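Local coordinates for metallophosphoesterase TT1561-like domain-containing protein (Aquifex aeolicus, PDB 2YVT) that is of unknown function but, as a member of the calcineurin-like metallophosphoesterase superfamily, probably hydrolyses phosphoester bonds with the help of metal ions, at residues A[22-25]-A[26-30]; A[121-125]-A[126-130]; A[182-186]-A[187-191]. All coordinates share one frame; numbering follows the deposited sequence.

Interaction 1 (A[22-25]-A[26-30]); sequences PKLK and GVIAE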
loop_
_atom_site.group_PDB
_atom_site.type_symbol
_atom_site.label_atom_id
_atom_site.label_comp_id
_atom_site.label_asym_id
_atom_site.label_seq_id
_atom_site.Cartn_x
_atom_site.Cartn_y
_atom_site.Cartn_z
ATOM N N PRO A 22 -6.877 4.754 -17.682
ATOM C CA PRO A 22 -6.995 4.120 -19.011
ATOM C C PRO A 22 -5.770 3.306 -19.444
ATOM O O PRO A 22 -5.922 2.237 -20.061
ATOM C CB PRO A 22 -7.232 5.311 -19.947
ATOM C CG PRO A 22 -7.905 6.322 -19.070
ATOM C CD PRO A 22 -7.199 6.194 -17.739
ATOM N N LYS A 23 -4.571 3.776 -19.106
ATOM C CA LYS A 23 -3.370 3.010 -19.441
ATOM C C LYS A 23 -3.261 1.758 -18.574
ATOM O O LYS A 23 -2.867 0.694 -19.057
ATOM C CB LYS A 23 -2.113 3.876 -19.364
ATOM C CG LYS A 23 -1.976 4.776 -20.594
ATOM C CD LYS A 23 -0.776 5.687 -20.515
ATOM C CE LYS A 23 -0.773 6.679 -21.690
ATOM N NZ LYS A 23 -0.432 6.037 -22.996
ATOM N N LEU A 24 -3.648 1.873 -17.303
ATOM C CA LEU A 24 -3.656 0.699 -16.430
ATOM C C LEU A 24 -4.647 -0.359 -16.940
ATOM O O LEU A 24 -4.343 -1.556 -16.970
ATOM C CB LEU A 24 -3.947 1.104 -14.980
ATOM C CG LEU A 24 -3.830 -0.014 -13.940
ATOM C CD1 LEU A 24 -2.411 -0.580 -13.843
ATOM C CD2 LEU A 24 -4.328 0.446 -12.581
ATOM N N LYS A 25 -5.817 0.098 -17.371
ATOM C CA LYS A 25 -6.819 -0.761 -18.002
ATOM C C LYS A 25 -6.235 -1.518 -19.201
ATOM O O LYS A 25 -6.487 -2.715 -19.368
ATOM C CB LYS A 25 -8.027 0.076 -18.430
ATOM C CG LYS A 25 -9.200 -0.744 -18.954
ATOM C CD LYS A 25 -10.438 0.114 -19.135
ATOM C CE LYS A 25 -11.692 -0.758 -19.264
ATOM N NZ LYS A 25 -12.065 -1.423 -17.963
ATOM N N GLY A 26 -5.448 -0.817 -20.017
ATOM C CA GLY A 26 -4.796 -1.426 -21.179
ATOM C C GLY A 26 -3.853 -2.552 -20.796
ATOM O O GLY A 26 -3.855 -3.617 -21.426
ATOM N N VAL A 27 -3.058 -2.321 -19.749
ATOM C CA VAL A 27 -2.117 -3.331 -19.261
ATOM C C VAL A 27 -2.885 -4.546 -18.745
ATOM O O VAL A 27 -2.508 -5.684 -19.006
ATOM C CB VAL A 27 -1.172 -2.764 -18.164
ATOM C CG1 VAL A 27 -0.316 -3.867 -17.538
ATOM C CG2 VAL A 27 -0.296 -1.671 -18.746
ATOM N N ILE A 28 -3.974 -4.290 -18.024
ATOM C CA ILE A 28 -4.819 -5.365 -17.503
ATOM C C ILE A 28 -5.366 -6.232 -18.647
ATOM O O ILE A 28 -5.338 -7.462 -18.561
ATOM C CB ILE A 28 -5.941 -4.805 -16.591
ATOM C CG1 ILE A 28 -5.340 -4.280 -15.278
ATOM C CG2 ILE A 28 -7.009 -5.867 -16.304
ATOM C CD1 ILE A 28 -6.260 -3.360 -14.509
ATOM N N ALA A 29 -5.818 -5.591 -19.723
ATOM C CA ALA A 29 -6.327 -6.303 -20.901
ATOM C C ALA A 29 -5.245 -7.148 -21.576
ATOM O O ALA A 29 -5.484 -8.301 -21.946
ATOM C CB ALA A 29 -6.935 -5.319 -21.897
ATOM N N GLU A 30 -4.056 -6.568 -21.718
ATOM C CA GLU A 30 -2.934 -7.222 -22.387
ATOM C C GLU A 30 -2.369 -8.386 -21.567
ATOM O O GLU A 30 -2.110 -9.469 -22.104
ATOM C CB GLU A 30 -1.833 -6.198 -22.688
ATOM C CG GLU A 30 -0.587 -6.789 -23.351
ATOM C CD GLU A 30 0.615 -5.854 -23.330
ATOM O OE1 GLU A 30 0.653 -4.913 -22.500
ATOM O OE2 GLU A 30 1.532 -6.073 -24.149
#
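Leu24 and Ile28 stand one turn apart on helix 21-31, and their side chains cross obliquely, with methyl CD1 of Ile28 4.2 Å from the branching carbon CG of Leu24. The torsion of Ile28 decides this approach: its CG1 lies beside its own backbone N and anti to the carbonyl carbon (chi1 -70°), which folds the longer branch back along the helix toward the preceding turn. There CG1 of Ile28 comes within 3.4 Å of Leu24 O, and CD1 continues past that oxygen to reach the leucine. Leu24 has CG anti to the backbone N, beside the carbonyl carbon, and it is CG that lies nearest the isoleucine methyl.

Val27 sets its methyl CG2 3.5 Å from Lys23 O. On the exposed side, CB of Ala29 sits 3.7 Å from Lys25 O, while CB of Lys25 lies against Gly26 N. The main chain beneath is a regular alpha-helical ladder. Gly26 N donates to Pro22 O at 3.1 Å, and the bonds from Val27 N to Lys23 O, Ile28 N to Leu24 O and Ala29 N to Lys25 O follow in succession. They straighten from an N-H...O angle of 149° in the first to 162° in the third, where Ile28 N is 3.0 Å from Leu24 O.

The apolar face made by Leu24, Val27 and Ile28 lies on strand 7-12, all three touching Leu9 and Leu24 also reaching Ile11. Val27 meets Phe259 and Ile28 meets Val90 in neighbouring loops. This is the helix that connects strand 7-12 to strand 35-39 in a beta-alpha-beta unit, packed on strand 7-12.

Interaction 2 (A[121-125]-A[126-130]); sequences RVLHE and GFAGW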
loop_
_atom_site.group_PDB
_atom_site.type_symbol
_atom_site.label_atom_id
_atom_site.label_comp_id
_atom_site.label_asym_id
_atom_site.label_seq_id
_atom_site.Cartn_x
_atom_site.Cartn_y
_atom_site.Cartn_z
ATOM N N ARG A 121 -10.844 -5.673 -1.928
ATOM C CA ARG A 121 -10.654 -5.891 -0.505
ATOM C C ARG A 121 -9.552 -4.975 -0.004
ATOM O O ARG A 121 -8.437 -5.019 -0.507
ATOM C CB ARG A 121 -10.278 -7.345 -0.254
ATOM C CG ARG A 121 -9.974 -7.655 1.190
ATOM C CD ARG A 121 -9.838 -9.140 1.403
ATOM N NE ARG A 121 -11.118 -9.790 1.689
ATOM C CZ ARG A 121 -11.544 -10.089 2.914
ATOM N NH1 ARG A 121 -10.801 -9.796 3.974
ATOM N NH2 ARG A 121 -12.722 -10.677 3.078
ATOM N N VAL A 122 -9.875 -4.139 0.978
ATOM C CA VAL A 122 -8.865 -3.330 1.647
ATOM C C VAL A 122 -8.210 -4.175 2.735
ATOM O O VAL A 122 -8.902 -4.796 3.550
ATOM C CB VAL A 122 -9.473 -2.035 2.256
ATOM C CG1 VAL A 122 -8.486 -1.366 3.199
ATOM C CG2 VAL A 122 -9.891 -1.078 1.150
ATOM N N LEU A 123 -6.877 -4.211 2.725
ATOM C CA LEU A 123 -6.114 -4.934 3.736
ATOM C C LEU A 123 -5.300 -3.949 4.541
ATOM O O LEU A 123 -4.373 -3.322 4.030
ATOM C CB LEU A 123 -5.188 -5.972 3.094
ATOM C CG LEU A 123 -5.852 -7.103 2.321
ATOM C CD1 LEU A 123 -4.776 -7.993 1.739
ATOM C CD2 LEU A 123 -6.795 -7.900 3.206
ATOM N N HIS A 124 -5.681 -3.789 5.797
ATOM C CA HIS A 124 -4.933 -2.941 6.700
ATOM C C HIS A 124 -5.059 -3.492 8.108
ATOM O O HIS A 124 -6.156 -3.516 8.677
ATOM C CB HIS A 124 -5.410 -1.484 6.641
ATOM C CG HIS A 124 -4.657 -0.581 7.568
ATOM N ND1 HIS A 124 -3.288 -0.418 7.495
ATOM C CD2 HIS A 124 -5.072 0.180 8.608
ATOM C CE1 HIS A 124 -2.894 0.417 8.440
ATOM N NE2 HIS A 124 -3.956 0.787 9.137
ATOM N N GLU A 125 -3.930 -3.945 8.654
ATOM C CA GLU A 125 -3.910 -4.668 9.935
ATOM C C GLU A 125 -4.782 -5.925 9.847
ATOM O O GLU A 125 -5.473 -6.301 10.798
ATOM C CB GLU A 125 -4.360 -3.775 11.090
ATOM C CG GLU A 125 -3.690 -2.417 11.110
ATOM C CD GLU A 125 -4.155 -1.576 12.254
ATOM O OE1 GLU A 125 -3.996 -2.024 13.399
ATOM O OE2 GLU A 125 -4.693 -0.479 12.011
ATOM N N GLY A 126 -4.736 -6.572 8.689
ATOM C CA GLY A 126 -5.604 -7.699 8.415
ATOM C C GLY A 126 -5.113 -8.523 7.252
ATOM O O GLY A 126 -4.033 -8.272 6.685
ATOM N N PHE A 127 -5.926 -9.507 6.886
ATOM C CA PHE A 127 -5.471 -10.555 6.000
ATOM C C PHE A 127 -6.631 -11.104 5.205
ATOM O O PHE A 127 -7.791 -10.950 5.590
ATOM C CB PHE A 127 -4.852 -11.681 6.824
ATOM C CG PHE A 127 -5.844 -12.394 7.698
ATOM C CD1 PHE A 127 -6.433 -13.583 7.275
ATOM C CD2 PHE A 127 -6.207 -11.864 8.934
ATOM C CE1 PHE A 127 -7.361 -14.243 8.084
ATOM C CE2 PHE A 127 -7.145 -12.517 9.749
ATOM C CZ PHE A 127 -7.719 -13.708 9.317
ATOM N N ALA A 128 -6.298 -11.770 4.106
ATOM C CA ALA A 128 -7.283 -12.482 3.318
ATOM C C ALA A 128 -6.616 -13.681 2.671
ATOM O O ALA A 128 -5.454 -13.613 2.257
ATOM C CB ALA A 128 -7.856 -11.576 2.266
ATOM N N GLY A 129 -7.350 -14.785 2.593
ATOM C CA GLY A 129 -6.879 -15.938 1.830
ATOM C C GLY A 129 -7.094 -15.690 0.348
ATOM O O GLY A 129 -8.027 -14.982 -0.037
ATOM N N TRP A 130 -6.229 -16.259 -0.488
ATOM C CA TRP A 130 -6.382 -16.138 -1.940
ATOM C C TRP A 130 -6.154 -17.485 -2.615
ATOM O O TRP A 130 -5.119 -18.122 -2.406
ATOM C CB TRP A 130 -5.444 -15.055 -2.499
ATOM C CG TRP A 130 -5.404 -14.949 -4.006
ATOM C CD1 TRP A 130 -6.469 -14.928 -4.855
ATOM C CD2 TRP A 130 -4.233 -14.825 -4.828
ATOM N NE1 TRP A 130 -6.038 -14.814 -6.156
ATOM C CE2 TRP A 130 -4.671 -14.745 -6.169
ATOM C CE3 TRP A 130 -2.858 -14.765 -4.561
ATOM C CZ2 TRP A 130 -3.779 -14.623 -7.246
ATOM C CZ3 TRP A 130 -1.973 -14.640 -5.630
ATOM C CH2 TRP A 130 -2.440 -14.569 -6.955
HETATM O O HOH W 1 -10.034 -11.305 6.847
#
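Arg121 has CG anti to its main-chain nitrogen (chi1 176°), runs on extended and then bends at chi3 (-88°), a path that lays its CD against CB of Ala128 at 3.3 Å. The chain bends back between these residues, and at the far end of the bend Glu125 and Gly126 both face Gly138, forming a G1 beta bulge against the neighbouring strand 134-144; Glu125 adopts the left-handed backbone conformation (phi 59°). The reversal carries the chain from strand 120-122 of one sheet into strand 126-130 of the other.

Inside the bend, Leu123 presses methyl CD2 on CB of Ala128 at 3.9 Å and on the carbonyl carbon C of Phe127 at 3.8 Å. Arg121 CD and Leu123 CD2 thus converge on Ala128 CB from the same side, and Phe93 of strand 91-95 touches all three side chains. At the tip, CG of Glu125 lies over the centre of the His124 ring, 3.7 Å above its plane. That ring is fixed at both nitrogens, ND1 accepting from Gly140 N and NE2 bonding to Tyr156 OH, while Glu125 OE1 bonds to Tyr160 OH.

No direct hydrogen bond joins the two limbs, but a water does. It donates to Phe127 O at 2.6 Å and accepts a weak bond from Arg121 NH1 at 3.3 Å; the same water oxygen hovers 4.0 Å above the Phe127 ring, over its centre.

Interaction 3 (A[182-186]-A[187-191]); sequences TPPIG and EFVDR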
loop_
_atom_site.group_PDB
_atom_site.type_symbol
_atom_site.label_atom_id
_atom_site.label_comp_id
_atom_site.label_asym_id
_atom_site.label_seq_id
_atom_site.Cartn_x
_atom_site.Cartn_y
_atom_site.Cartn_z
ATOM N N THR A 182 5.111 1.081 3.639
ATOM C CA THR A 182 6.503 1.371 3.960
ATOM C C THR A 182 7.425 0.232 3.522
ATOM O O THR A 182 7.189 -0.924 3.881
ATOM C CB THR A 182 6.662 1.618 5.463
ATOM O OG1 THR A 182 5.779 2.661 5.857
ATOM C CG2 THR A 182 8.089 2.026 5.802
ATOM N N PRO A 183 8.472 0.559 2.738
ATOM C CA PRO A 183 9.434 -0.466 2.353
ATOM C C PRO A 183 10.510 -0.694 3.417
ATOM O O PRO A 183 10.735 0.174 4.269
ATOM C CB PRO A 183 10.080 0.122 1.092
ATOM C CG PRO A 183 10.062 1.606 1.326
ATOM C CD PRO A 183 8.802 1.876 2.149
ATOM N N PRO A 184 11.177 -1.852 3.358
ATOM C CA PRO A 184 12.337 -2.062 4.214
ATOM C C PRO A 184 13.543 -1.313 3.673
ATOM O O PRO A 184 13.545 -0.893 2.511
ATOM C CB PRO A 184 12.595 -3.561 4.074
ATOM C CG PRO A 184 12.151 -3.871 2.671
ATOM C CD PRO A 184 10.931 -3.004 2.469
ATOM N N ILE A 185 14.570 -1.172 4.508
ATOM C CA ILE A 185 15.878 -0.702 4.054
ATOM C C ILE A 185 16.456 -1.710 3.056
ATOM O O ILE A 185 16.582 -2.897 3.360
ATOM C CB ILE A 185 16.865 -0.532 5.242
ATOM C CG1 ILE A 185 16.252 0.308 6.377
ATOM C CG2 ILE A 185 18.203 0.036 4.754
ATOM C CD1 ILE A 185 15.878 1.736 6.008
ATOM N N GLY A 186 16.789 -1.230 1.862
ATOM C CA GLY A 186 17.348 -2.079 0.822
ATOM C C GLY A 186 18.170 -1.274 -0.160
ATOM O O GLY A 186 18.169 -0.041 -0.128
ATOM N N GLU A 187 18.869 -1.970 -1.045
ATOM C CA GLU A 187 19.703 -1.293 -2.038
ATOM C C GLU A 187 18.866 -0.442 -2.994
ATOM O O GLU A 187 19.274 0.661 -3.386
ATOM C CB GLU A 187 20.526 -2.321 -2.814
ATOM C CG GLU A 187 21.535 -1.708 -3.777
ATOM C CD GLU A 187 22.437 -2.733 -4.433
ATOM O OE1 GLU A 187 22.327 -3.937 -4.119
ATOM O OE2 GLU A 187 23.275 -2.322 -5.274
ATOM N N PHE A 188 17.688 -0.957 -3.351
ATOM C CA PHE A 188 16.844 -0.341 -4.367
ATOM C C PHE A 188 15.441 -0.040 -3.861
ATOM O O PHE A 188 14.836 0.967 -4.239
ATOM C CB PHE A 188 16.732 -1.261 -5.587
ATOM C CG PHE A 188 18.058 -1.617 -6.208
ATOM C CD1 PHE A 188 18.775 -0.671 -6.925
ATOM C CD2 PHE A 188 18.575 -2.899 -6.079
ATOM C CE1 PHE A 188 20.006 -0.996 -7.499
ATOM C CE2 PHE A 188 19.808 -3.237 -6.657
ATOM C CZ PHE A 188 20.513 -2.281 -7.360
ATOM N N VAL A 189 14.916 -0.925 -3.020
ATOM C CA VAL A 189 13.485 -0.894 -2.713
ATOM C C VAL A 189 13.039 0.287 -1.846
ATOM O O VAL A 189 11.841 0.537 -1.722
ATOM C CB VAL A 189 12.973 -2.235 -2.123
ATOM C CG1 VAL A 189 13.132 -3.358 -3.148
ATOM C CG2 VAL A 189 13.678 -2.563 -0.803
ATOM N N ASP A 190 13.985 1.004 -1.237
ATOM C CA ASP A 190 13.627 2.211 -0.492
ATOM C C ASP A 190 14.467 3.419 -0.896
ATOM O O ASP A 190 14.623 4.365 -0.121
ATOM C CB ASP A 190 13.643 1.961 1.025
ATOM C CG ASP A 190 15.036 1.996 1.624
ATOM O OD1 ASP A 190 15.996 1.566 0.956
ATOM O OD2 ASP A 190 15.150 2.439 2.786
ATOM N N ARG A 191 14.979 3.379 -2.129
ATOM C CA ARG A 191 15.838 4.437 -2.635
ATOM C C ARG A 191 15.514 4.857 -4.063
ATOM O O ARG A 191 14.863 4.123 -4.816
ATOM C CB ARG A 191 17.303 4.013 -2.538
ATOM C CG ARG A 191 17.755 3.762 -1.108
ATOM C CD ARG A 191 19.259 3.966 -0.949
ATOM N NE ARG A 191 20.008 2.943 -1.666
ATOM C CZ ARG A 191 21.332 2.892 -1.737
ATOM N NH1 ARG A 191 22.071 3.814 -1.130
ATOM N NH2 ARG A 191 21.916 1.919 -2.418
#
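Asp190 OD1 accepts a nearly straight hydrogen bond from Gly186 N (3.0 Å, 165°), in a loop that contains a type I beta turn from Phe188 to Arg191. The amide meets OD1 from above the carboxylate plane, and chi1 of 80° swings the carboxylate in toward Gly186. CB of Asp190 packs 3.6 Å from CG of Pro183, the two side chains at about a right angle. Val189 crosses Pro184 in like fashion, CG2 to CG 4.0 Å. A beta carbon on Gly186 would collide with CG2 of Val189 in its present rotamer.

Further out, the Asp190 carboxylate also receives His198 ND1 at OD1 and Gly200 N at OD2, while the side chain of Glu226 collects the amides of Glu187, Phe188 and Val189. An asparagine in place of Asp190 would probably leave either Gly200 N, or both Gly186 N and His198 ND1, facing an amide nitrogen instead of an acceptor. Arg191 reaches back to the residue before the turn, gripping Glu187 O side-on with NE at 3.0 Å and NH2 at 3.1 Å, while NH1 bonds to Pro196 O. NH2 approaches a lone pair of Glu187 O in the carbonyl plane, NE from above that plane.

In the fold
Along the chain the three contacts come in series, and none touches another. Interaction 1, on helix 21-31, packs on strand 7-12 of the six-stranded sheet, one of whose edge strands, 120-122, opens interaction 2; their centres are 24 Å apart. Interaction 2 is the crossing between sheets, because strand 126-130 pairs with 134-144 in the seven-stranded sheet. Interaction 3 lies in the loop after strand 175-180 of that second sheet, its centre 23 Å from interaction 2 and 27 Å from interaction 1. Together they sample an outer helix, a link between the two sheets and a loop of the calcineurin-like fold, in which loops following the strands commonly carry the metal site.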